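Local structure of autophagy-related protein 9 (Schizosaccharomyces pombe, 7D0I) at residues I370-T375 against L615-L620; A418-C423 against L620-F625; I428-L433 against W609-I614. The protein scrambles phospholipids between membrane leaflets as a homotrimer with a central pore, supplying membrane for the growing autophagosome. The protein carries 1 engineered substitution. All blocks are in the same frame, centred on the assembly; numbering follows the deposited sequence.

Contact 1: residues I370-T375 against L615-L620; sequences ILTHTT and LLTPVL. With LMN (Lauryl Maltose Neopentyl Glycol), chain H.
The imidazole of His373 carries the bound lauryl maltose neopentyl glycol on one face: the detergent's sugar carbon C5 sits 3.7 Å above the plane, over the ring centre. ND1 is hydrogen-bonded to Glu610, a residue of helix 603-624, and the ring of Trp377 meets the imidazole with planes at about 60°. His373 itself does not touch 615-620; its ring faces the detergent while Thr374 and Thr375 meet Thr617.

The contact joins the loop and first turn of helix 373-382 to the C-terminal half of helix 603-624, probably an intramembrane helix, which is kinked where Pro618 and Val619 lack the usual backbone bonds to the preceding turn. Just before the kink, Thr617 points its CB toward the other segment, and its methyl CG2 does the touching. That methyl meets Thr375 OG1 at 3.1 Å and Thr374 OG1 at 3.7 Å, a meeting of methyl and hydroxyls rather than a polar bridge. Thr617 OG1 instead makes weak hydrogen bonds back to the carbonyls of Gly613 and Ile614 in its own helix. Within 370-375, Thr375 OG1 receives a weak bond from Thr372 N, bent to 135° at the hydrogen. Beyond the kink, Leu620 CD1 meets two apolar tips, Ile370 CD1 at 3.8 Å in an oblique crossing and Thr375 CG2 at 4.0 Å nearly at right angles.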
# COMPACT_ATOMS: atom_id res chain seq x y z
N ILE A 370 -24.04 30.26 -26.25
CA ILE A 370 -25.17 29.35 -26.22
C ILE A 370 -24.90 28.22 -27.20
O ILE A 370 -24.45 28.45 -28.32
CB ILE A 370 -26.49 30.07 -26.57
CG1 ILE A 370 -26.28 31.07 -27.71
CG2 ILE A 370 -27.07 30.74 -25.34
CD1 ILE A 370 -26.66 30.53 -29.07
N LEU A 371 -25.16 26.99 -26.75
CA LEU A 371 -25.02 25.80 -27.58
C LEU A 371 -26.32 25.01 -27.43
O LEU A 371 -26.41 24.11 -26.59
CB LEU A 371 -23.81 25.00 -27.18
CG LEU A 371 -23.36 23.84 -28.06
CD1 LEU A 371 -23.17 24.30 -29.48
CD2 LEU A 371 -22.08 23.30 -27.52
N THR A 372 -27.31 25.34 -28.23
CA THR A 372 -28.57 24.62 -28.24
C THR A 372 -28.39 23.28 -28.93
O THR A 372 -27.28 22.90 -29.32
CB THR A 372 -29.64 25.46 -28.92
OG1 THR A 372 -29.36 26.84 -28.71
CG2 THR A 372 -31.00 25.15 -28.36
N HIS A 373 -29.48 22.53 -29.09
CA HIS A 373 -29.40 21.33 -29.91
C HIS A 373 -29.49 21.67 -31.39
O HIS A 373 -28.88 20.98 -32.21
CB HIS A 373 -30.49 20.33 -29.51
CG HIS A 373 -31.87 20.91 -29.48
ND1 HIS A 373 -32.45 21.41 -28.34
CD2 HIS A 373 -32.78 21.07 -30.46
CE1 HIS A 373 -33.66 21.85 -28.61
NE2 HIS A 373 -33.89 21.66 -29.90
N THR A 374 -30.21 22.73 -31.74
CA THR A 374 -30.23 23.16 -33.13
C THR A 374 -28.89 23.75 -33.55
O THR A 374 -28.50 23.62 -34.71
CB THR A 374 -31.33 24.18 -33.37
OG1 THR A 374 -31.09 25.33 -32.56
CG2 THR A 374 -32.67 23.59 -33.02
N THR A 375 -28.18 24.40 -32.63
CA THR A 375 -26.84 24.89 -32.95
C THR A 375 -25.93 23.75 -33.36
O THR A 375 -25.23 23.83 -34.37
CB THR A 375 -26.24 25.62 -31.76
OG1 THR A 375 -27.26 26.36 -31.08
CG2 THR A 375 -25.17 26.58 -32.22
N LEU A 615 -34.13 30.44 -31.72
CA LEU A 615 -34.38 31.67 -32.44
C LEU A 615 -33.09 32.38 -32.81
O LEU A 615 -32.98 32.94 -33.91
CB LEU A 615 -35.27 32.59 -31.61
CG LEU A 615 -36.68 32.09 -31.31
CD1 LEU A 615 -37.41 33.09 -30.44
CD2 LEU A 615 -37.43 31.85 -32.60
N LEU A 616 -32.11 32.38 -31.92
CA LEU A 616 -30.90 33.15 -32.14
C LEU A 616 -29.81 32.41 -32.90
O LEU A 616 -28.74 32.99 -33.14
CB LEU A 616 -30.35 33.64 -30.80
CG LEU A 616 -31.22 34.69 -30.12
CD1 LEU A 616 -30.55 35.23 -28.89
CD2 LEU A 616 -31.54 35.80 -31.10
N THR A 617 -30.02 31.15 -33.28
CA THR A 617 -28.99 30.46 -34.04
C THR A 617 -28.80 31.02 -35.45
O THR A 617 -27.67 30.98 -35.95
CB THR A 617 -29.26 28.96 -34.13
OG1 THR A 617 -30.65 28.72 -34.36
CG2 THR A 617 -28.84 28.28 -32.86
N PRO A 618 -29.84 31.51 -36.13
CA PRO A 618 -29.57 32.20 -37.40
C PRO A 618 -28.67 33.40 -37.25
O PRO A 618 -27.92 33.72 -38.18
CB PRO A 618 -30.98 32.59 -37.87
CG PRO A 618 -31.82 31.51 -37.37
CD PRO A 618 -31.27 31.20 -36.01
N VAL A 619 -28.70 34.08 -36.10
CA VAL A 619 -27.75 35.17 -35.86
C VAL A 619 -26.33 34.65 -35.94
O VAL A 619 -25.46 35.25 -36.58
CB VAL A 619 -28.04 35.83 -34.51
CG1 VAL A 619 -26.86 36.68 -34.09
CG2 VAL A 619 -29.28 36.68 -34.60
N LEU A 620 -26.07 33.50 -35.31
CA LEU A 620 -24.75 32.89 -35.41
C LEU A 620 -24.43 32.50 -36.84
O LEU A 620 -23.38 32.87 -37.38
CB LEU A 620 -24.68 31.66 -34.50
CG LEU A 620 -24.75 31.88 -32.99
CD1 LEU A 620 -24.69 30.55 -32.28
CD2 LEU A 620 -23.61 32.76 -32.54
C1 LMN H . -33.80 16.30 -30.03
O1 LMN H . -34.00 15.30 -30.85
C2 LMN H . -33.43 15.78 -28.62
O2 LMN H . -32.12 15.24 -28.68
C3 LMN H . -33.46 16.83 -27.54
O3 LMN H . -33.49 16.10 -26.26
C4 LMN H . -34.61 17.76 -27.57
O4 LMN H . -34.29 18.96 -26.74
C5 LMN H . -34.91 18.24 -28.95
O5 LMN H . -35.11 17.12 -29.88
C6 LMN H . -36.19 19.08 -28.94
O6 LMN H . -36.51 19.42 -30.27
CAA LMN H . -43.80 19.57 -36.05
CAB LMN H . -35.98 13.23 -43.70
OAI LMN H . -37.93 18.29 -22.74
OAJ LMN H . -30.06 6.37 -28.62
OAL LMN H . -35.68 13.26 -27.72
OAN LMN H . -32.03 8.84 -29.68
OAP LMN H . -34.10 9.73 -31.22
OAQ LMN H . -35.65 19.54 -21.47
OAR LMN H . -32.03 5.45 -25.08
OAS LMN H . -33.16 18.45 -22.14
OAT LMN H . -33.30 7.45 -23.60
OAU LMN H . -32.52 19.55 -24.97
OAV LMN H . -34.48 9.44 -25.67
CAW LMN H . -42.93 19.09 -34.86
CAX LMN H . -35.51 13.42 -42.24
CAY LMN H . -41.72 20.05 -34.71
CAZ LMN H . -36.72 13.22 -41.29
CBA LMN H . -40.61 19.41 -33.83
CBB LMN H . -36.27 13.43 -39.82
CBC LMN H . -40.84 17.87 -33.67
CBD LMN H . -35.27 12.31 -39.42
CBE LMN H . -40.19 17.39 -32.34
CBF LMN H . -35.46 11.97 -37.91
CBG LMN H . -38.75 17.97 -32.23
CBH LMN H . -34.37 12.69 -37.06
CBI LMN H . -37.77 17.04 -33.02
CBJ LMN H . -35.08 13.71 -36.10
CBK LMN H . -37.74 15.63 -32.35
CBL LMN H . -34.21 13.89 -34.80
CBM LMN H . -37.56 18.85 -23.97
CBN LMN H . -30.28 6.89 -27.32
CBP LMN H . -35.03 12.01 -27.56
CBQ LMN H . -36.89 14.65 -33.25
CBR LMN H . -34.34 14.81 -33.53
CBS LMN H . -35.38 15.08 -31.17
CBT LMN H . -35.38 12.75 -32.29
OBV LMN H . -34.01 12.34 -32.22
OBX LMN H . -34.55 12.16 -29.92
OBY LMN H . -35.70 19.90 -25.12
OBZ LMN H . -32.35 8.11 -27.59
OCB LMN H . -32.53 10.50 -27.24
CCC LMN H . -36.33 19.70 -23.79
CCD LMN H . -31.75 6.89 -27.01
CCF LMN H . -33.96 11.88 -28.59
CCH LMN H . -32.40 10.26 -29.64
CCJ LMN H . -33.51 12.03 -30.95
CCL LMN H . -32.99 10.61 -30.96
CCM LMN H . -35.50 14.32 -32.57
CCN LMN H . -35.40 19.01 -22.79
CCO LMN H . -31.94 6.83 -25.49
CCQ LMN H . -33.30 10.50 -28.50
CCR LMN H . -34.77 18.80 -25.45
CCS LMN H . -32.26 9.25 -26.66
CCT LMN H . -33.96 19.21 -23.11
CCU LMN H . -33.16 7.56 -25.05
CCV LMN H . -33.60 18.74 -24.47
CCW LMN H . -33.13 9.00 -25.42

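Contact 2: residues A418-C423 against L620-F625; sequences AGFLNC and LLFFTF
Helix 412-425 and the C-terminal turns of helix 603-624 pack obliquely here, closer to antiparallel than parallel, their short axes 9.0 Å apart at closest approach and crossing at -138°. The pair links the helix that leads into one intramembrane region with the end of a second, inferred one. Gly419 and Leu621 mark the nearest backbone approach, and a wider pi-type turn at 620-624 lies at this end of helix 603-624.

Aromatic contacts concentrate on Phe622, whose CG lies anti to its carbonyl carbon, so that the ring reaches across to the other helix. Gly419 CA stands over one face of this ring in a CH-pi contact, 4.0 Å from the centroid. Gly419, without a side chain, lets the ring lie directly against its backbone. At the edge of the same ring, Cys423 SG approaches CE2 of Phe622 to 3.5 Å, a sulfur-aromatic contact. Phe420, also at the edge of Phe622, meets it obliquely, with planes at 65° and CD1 of Phe420 3.4 Å from CZ of Phe622.

Apolar packing centres on Leu621. Its CB rests on Gly419 CA, while its CD1 methyl lies near Ala418 CB and crosses Asn422 at about a right angle, 3.7 Å from ND2.

The side-chain polar bonding of 418-423 rests on Asn422. Its ND2 donates to Asn378 of helix 373-382, and Asn422 touches a bound detergent. Ala418 O accepts both Asn422 N and Asn422 ND2, the latter at 2.7 Å and nearly straight, with the donor 41° out of the carbonyl plane.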
# COMPACT_ATOMS: atom_id res chain seq x y z
N ALA A 418 -27.74 27.48 -44.48
CA ALA A 418 -28.31 26.98 -43.24
C ALA A 418 -28.99 28.08 -42.46
O ALA A 418 -30.03 27.86 -41.83
CB ALA A 418 -27.24 26.30 -42.39
N GLY A 419 -28.42 29.29 -42.47
CA GLY A 419 -29.09 30.41 -41.84
C GLY A 419 -30.42 30.73 -42.49
O GLY A 419 -31.39 31.06 -41.82
N PHE A 420 -30.47 30.65 -43.82
CA PHE A 420 -31.74 30.89 -44.51
C PHE A 420 -32.78 29.84 -44.16
O PHE A 420 -33.94 30.17 -43.92
CB PHE A 420 -31.53 30.94 -46.02
CG PHE A 420 -31.07 32.28 -46.52
CD1 PHE A 420 -31.29 33.43 -45.77
CD2 PHE A 420 -30.43 32.40 -47.74
CE1 PHE A 420 -30.88 34.66 -46.23
CE2 PHE A 420 -30.02 33.63 -48.20
CZ PHE A 420 -30.24 34.76 -47.44
N LEU A 421 -32.38 28.57 -44.12
CA LEU A 421 -33.33 27.52 -43.75
C LEU A 421 -33.76 27.64 -42.29
O LEU A 421 -34.91 27.31 -41.95
CB LEU A 421 -32.75 26.14 -44.02
CG LEU A 421 -32.53 25.79 -45.48
CD1 LEU A 421 -32.14 24.33 -45.62
CD2 LEU A 421 -33.78 26.08 -46.28
N ASN A 422 -32.87 28.10 -41.42
CA ASN A 422 -33.25 28.25 -40.02
C ASN A 422 -34.16 29.45 -39.82
O ASN A 422 -35.07 29.40 -39.00
CB ASN A 422 -32.01 28.35 -39.15
CG ASN A 422 -31.48 27.00 -38.74
OD1 ASN A 422 -31.82 26.49 -37.68
ND2 ASN A 422 -30.66 26.41 -39.59
N CYS A 423 -33.95 30.54 -40.57
CA CYS A 423 -34.88 31.66 -40.48
C CYS A 423 -36.29 31.29 -40.91
O CYS A 423 -37.21 32.09 -40.72
CB CYS A 423 -34.38 32.84 -41.30
SG CYS A 423 -33.08 33.80 -40.51
N LEU A 620 -26.07 33.50 -35.31
CA LEU A 620 -24.75 32.89 -35.41
C LEU A 620 -24.43 32.50 -36.84
O LEU A 620 -23.38 32.87 -37.38
CB LEU A 620 -24.68 31.66 -34.50
CG LEU A 620 -24.75 31.88 -32.99
CD1 LEU A 620 -24.69 30.55 -32.28
CD2 LEU A 620 -23.61 32.76 -32.54
N LEU A 621 -25.33 31.76 -37.48
CA LEU A 621 -25.07 31.27 -38.83
C LEU A 621 -24.94 32.38 -39.85
O LEU A 621 -24.48 32.11 -40.96
CB LEU A 621 -26.18 30.31 -39.25
CG LEU A 621 -26.25 29.00 -38.48
CD1 LEU A 621 -27.61 28.37 -38.64
CD2 LEU A 621 -25.18 28.06 -38.97
N PHE A 622 -25.35 33.60 -39.52
CA PHE A 622 -25.20 34.71 -40.45
C PHE A 622 -24.04 35.63 -40.12
O PHE A 622 -23.45 36.20 -41.04
CB PHE A 622 -26.48 35.55 -40.49
CG PHE A 622 -27.57 34.96 -41.32
CD1 PHE A 622 -27.28 34.34 -42.52
CD2 PHE A 622 -28.89 35.03 -40.91
CE1 PHE A 622 -28.29 33.81 -43.29
CE2 PHE A 622 -29.89 34.49 -41.67
CZ PHE A 622 -29.59 33.88 -42.86
N PHE A 623 -23.69 35.79 -38.86
CA PHE A 623 -22.74 36.85 -38.51
C PHE A 623 -21.47 36.36 -37.83
O PHE A 623 -20.40 36.87 -38.13
CB PHE A 623 -23.43 37.89 -37.62
CG PHE A 623 -24.67 38.46 -38.24
CD1 PHE A 623 -25.92 38.10 -37.77
CD2 PHE A 623 -24.59 39.34 -39.30
CE1 PHE A 623 -27.06 38.62 -38.34
CE2 PHE A 623 -25.73 39.86 -39.88
CZ PHE A 623 -26.96 39.50 -39.40
N THR A 624 -21.56 35.38 -36.93
CA THR A 624 -20.36 34.93 -36.24
C THR A 624 -19.71 33.72 -36.88
O THR A 624 -18.48 33.57 -36.80
CB THR A 624 -20.66 34.61 -34.78
OG1 THR A 624 -21.39 33.38 -34.72
CG2 THR A 624 -21.48 35.71 -34.15
N PHE A 625 -20.49 32.84 -37.51
CA PHE A 625 -19.90 31.63 -38.08
C PHE A 625 -19.12 31.90 -39.35
O PHE A 625 -18.01 31.37 -39.48
CB PHE A 625 -20.99 30.57 -38.30
CG PHE A 625 -21.34 29.80 -37.06
CD1 PHE A 625 -20.70 30.04 -35.87
CD2 PHE A 625 -22.31 28.82 -37.10
CE1 PHE A 625 -21.03 29.34 -34.74
CE2 PHE A 625 -22.64 28.12 -35.97
CZ PHE A 625 -22.01 28.38 -34.79

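Contact 3: residues I428-L433 against W609-I614; sequences IVAIYL and WEILGI. With LMN (Lauryl Maltose Neopentyl Glycol), chain H.
Segments 428-433 and 609-614, both helical, run nearly antiparallel, with 166° between their N-to-C directions and axes 9.1 Å apart at closest approach, Ala430 lying nearest Ile611. Leu433 and Ile614 both point toward the opposite helix and cross at about a right angle, CD2 of Leu433 reaching CD1 of Ile614 at 3.6 Å. That CD1 also receives Val429 CG1 at 3.7 Å, so one methyl of Ile614 is flanked by two branches from the facing helix. Its other branch, CG2, lies alongside Ala430, whose small CB also faces Ile611 CG2 at 4.3 Å.

The side chains that pack are apolar, joining intramembrane helix 427-447 to helix 603-624, probably intramembrane too, and the interface borders a detergent site. Leu433 turns its second methyl, CD1, to the bound lauryl maltose neopentyl glycol, 3.7 Å from C6. Tyr432 takes a ligand alkyl chain over one ring face. Glu610, its chain bent at chi2 (86°), brings OE1 within 3.1 Å of the detergent oxygen OAU; the same OE1 accepts the hydrogen bond of His373 ND1, which would probably favour a charged carboxylate.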
# COMPACT_ATOMS: atom_id res chain seq x y z
N ILE A 428 -41.28 27.92 -36.26
CA ILE A 428 -42.19 26.80 -36.10
C ILE A 428 -41.58 25.63 -35.36
O ILE A 428 -42.22 24.59 -35.22
CB ILE A 428 -42.71 26.32 -37.47
CG1 ILE A 428 -41.58 25.67 -38.27
CG2 ILE A 428 -43.30 27.49 -38.24
CD1 ILE A 428 -41.94 25.40 -39.70
N VAL A 429 -40.34 25.76 -34.89
CA VAL A 429 -39.76 24.81 -33.96
C VAL A 429 -39.76 25.36 -32.54
O VAL A 429 -40.06 24.63 -31.59
CB VAL A 429 -38.35 24.40 -34.40
CG1 VAL A 429 -37.56 23.85 -33.24
CG2 VAL A 429 -38.44 23.35 -35.49
N ALA A 430 -39.45 26.64 -32.37
CA ALA A 430 -39.53 27.25 -31.06
C ALA A 430 -40.97 27.27 -30.56
O ALA A 430 -41.22 27.10 -29.36
CB ALA A 430 -38.96 28.67 -31.09
N ILE A 431 -41.93 27.46 -31.46
CA ILE A 431 -43.34 27.44 -31.07
C ILE A 431 -43.72 26.06 -30.55
O ILE A 431 -44.29 25.92 -29.46
CB ILE A 431 -44.23 27.87 -32.25
CG1 ILE A 431 -44.15 29.38 -32.44
CG2 ILE A 431 -45.66 27.42 -32.02
CD1 ILE A 431 -44.93 29.88 -33.63
N TYR A 432 -43.41 25.02 -31.32
CA TYR A 432 -43.70 23.67 -30.86
C TYR A 432 -42.99 23.38 -29.55
O TYR A 432 -43.54 22.70 -28.67
CB TYR A 432 -43.30 22.63 -31.90
CG TYR A 432 -43.24 21.24 -31.30
CD1 TYR A 432 -44.40 20.51 -31.11
CD2 TYR A 432 -42.04 20.69 -30.90
CE1 TYR A 432 -44.36 19.26 -30.56
CE2 TYR A 432 -41.99 19.43 -30.34
CZ TYR A 432 -43.15 18.72 -30.17
OH TYR A 432 -43.11 17.47 -29.62
N LEU A 433 -41.76 23.86 -29.39
CA LEU A 433 -41.01 23.53 -28.19
C LEU A 433 -41.61 24.20 -26.97
O LEU A 433 -41.71 23.58 -25.91
CB LEU A 433 -39.55 23.92 -28.36
CG LEU A 433 -38.61 23.09 -27.50
CD1 LEU A 433 -38.71 21.63 -27.90
CD2 LEU A 433 -37.19 23.57 -27.64
N TRP A 609 -33.62 29.14 -22.33
CA TRP A 609 -32.51 29.33 -23.25
C TRP A 609 -32.52 28.35 -24.41
O TRP A 609 -32.11 28.70 -25.50
CB TRP A 609 -31.19 29.24 -22.50
CG TRP A 609 -30.85 30.51 -21.81
CD1 TRP A 609 -30.83 30.72 -20.47
CD2 TRP A 609 -30.51 31.75 -22.42
NE1 TRP A 609 -30.48 32.02 -20.21
CE2 TRP A 609 -30.28 32.67 -21.39
CE3 TRP A 609 -30.37 32.16 -23.75
CZ2 TRP A 609 -29.92 33.99 -21.65
CZ3 TRP A 609 -30.02 33.47 -23.99
CH2 TRP A 609 -29.79 34.36 -22.95
N GLU A 610 -33.00 27.12 -24.20
CA GLU A 610 -33.14 26.19 -25.31
C GLU A 610 -34.24 26.62 -26.27
O GLU A 610 -34.29 26.12 -27.39
CB GLU A 610 -33.45 24.78 -24.79
CG GLU A 610 -33.01 23.66 -25.71
CD GLU A 610 -31.56 23.25 -25.50
OE1 GLU A 610 -31.17 22.15 -25.94
OE2 GLU A 610 -30.81 24.02 -24.87
N ILE A 611 -35.12 27.51 -25.84
CA ILE A 611 -36.11 28.08 -26.75
C ILE A 611 -35.59 29.35 -27.40
O ILE A 611 -35.83 29.59 -28.59
CB ILE A 611 -37.43 28.33 -26.00
CG1 ILE A 611 -38.04 27.01 -25.55
CG2 ILE A 611 -38.41 29.08 -26.88
CD1 ILE A 611 -39.26 27.17 -24.69
N LEU A 612 -34.87 30.19 -26.66
CA LEU A 612 -34.34 31.41 -27.25
C LEU A 612 -33.18 31.13 -28.19
O LEU A 612 -32.95 31.90 -29.14
CB LEU A 612 -33.92 32.38 -26.15
CG LEU A 612 -33.58 33.80 -26.59
CD1 LEU A 612 -34.79 34.44 -27.24
CD2 LEU A 612 -33.12 34.62 -25.40
N GLY A 613 -32.45 30.04 -27.97
CA GLY A 613 -31.35 29.71 -28.85
C GLY A 613 -31.80 29.21 -30.20
O GLY A 613 -31.14 29.46 -31.21
N ILE A 614 -32.92 28.50 -30.25
CA ILE A 614 -33.47 28.10 -31.54
C ILE A 614 -33.80 29.32 -32.37
O ILE A 614 -33.73 29.29 -33.60
CB ILE A 614 -34.69 27.19 -31.34
CG1 ILE A 614 -34.27 25.93 -30.59
CG2 ILE A 614 -35.31 26.82 -32.66
CD1 ILE A 614 -35.38 24.94 -30.42
C1 LMN H . -33.80 16.30 -30.03
O1 LMN H . -34.00 15.30 -30.85
C2 LMN H . -33.43 15.78 -28.62
O2 LMN H . -32.12 15.24 -28.68
C3 LMN H . -33.46 16.83 -27.54
O3 LMN H . -33.49 16.10 -26.26
C4 LMN H . -34.61 17.76 -27.57
O4 LMN H . -34.29 18.96 -26.74
C5 LMN H . -34.91 18.24 -28.95
O5 LMN H . -35.11 17.12 -29.88
C6 LMN H . -36.19 19.08 -28.94
O6 LMN H . -36.51 19.42 -30.27
CAA LMN H . -43.80 19.57 -36.05
CAB LMN H . -35.98 13.23 -43.70
OAI LMN H . -37.93 18.29 -22.74
OAJ LMN H . -30.06 6.37 -28.62
OAL LMN H . -35.68 13.26 -27.72
OAN LMN H . -32.03 8.84 -29.68
OAP LMN H . -34.10 9.73 -31.22
OAQ LMN H . -35.65 19.54 -21.47
OAR LMN H . -32.03 5.45 -25.08
OAS LMN H . -33.16 18.45 -22.14
OAT LMN H . -33.30 7.45 -23.60
OAU LMN H . -32.52 19.55 -24.97
OAV LMN H . -34.48 9.44 -25.67
CAW LMN H . -42.93 19.09 -34.86
CAX LMN H . -35.51 13.42 -42.24
CAY LMN H . -41.72 20.05 -34.71
CAZ LMN H . -36.72 13.22 -41.29
CBA LMN H . -40.61 19.41 -33.83
CBB LMN H . -36.27 13.43 -39.82
CBC LMN H . -40.84 17.87 -33.67
CBD LMN H . -35.27 12.31 -39.42
CBE LMN H . -40.19 17.39 -32.34
CBF LMN H . -35.46 11.97 -37.91
CBG LMN H . -38.75 17.97 -32.23
CBH LMN H . -34.37 12.69 -37.06
CBI LMN H . -37.77 17.04 -33.02
CBJ LMN H . -35.08 13.71 -36.10
CBK LMN H . -37.74 15.63 -32.35
CBL LMN H . -34.21 13.89 -34.80
CBM LMN H . -37.56 18.85 -23.97
CBN LMN H . -30.28 6.89 -27.32
CBP LMN H . -35.03 12.01 -27.56
CBQ LMN H . -36.89 14.65 -33.25
CBR LMN H . -34.34 14.81 -33.53
CBS LMN H . -35.38 15.08 -31.17
CBT LMN H . -35.38 12.75 -32.29
OBV LMN H . -34.01 12.34 -32.22
OBX LMN H . -34.55 12.16 -29.92
OBY LMN H . -35.70 19.90 -25.12
OBZ LMN H . -32.35 8.11 -27.59
OCB LMN H . -32.53 10.50 -27.24
CCC LMN H . -36.33 19.70 -23.79
CCD LMN H . -31.75 6.89 -27.01
CCF LMN H . -33.96 11.88 -28.59
CCH LMN H . -32.40 10.26 -29.64
CCJ LMN H . -33.51 12.03 -30.95
CCL LMN H . -32.99 10.61 -30.96
CCM LMN H . -35.50 14.32 -32.57
CCN LMN H . -35.40 19.01 -22.79
CCO LMN H . -31.94 6.83 -25.49
CCQ LMN H . -33.30 10.50 -28.50
CCR LMN H . -34.77 18.80 -25.45
CCS LMN H . -32.26 9.25 -26.66
CCT LMN H . -33.96 19.21 -23.11
CCU LMN H . -33.16 7.56 -25.05
CCV LMN H . -33.60 18.74 -24.47
CCW LMN H . -33.13 9.00 -25.42

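How the contacts relate
From the N terminus, the chain passes through 370-375, then 418-423 and 428-433 on the successive helices 412-425 and 427-447, before returning as helix 603-624 to meet all three. Contact 3 closes first, at 609-614, and is nested inside the loops of both other contacts. Contact 1 closes at 615-620 and contact 2 at 620-625, so these two cross and share Leu620. Helix 603-624 thus ties the start of helix 373-382 to helices 412-425 and 427-447. Pro618 of contact 1 packs on Asn422 and Cys423 of contact 2, whereas contacts 2 and 3 do not touch. Contacts 1 and 3 border the same detergent.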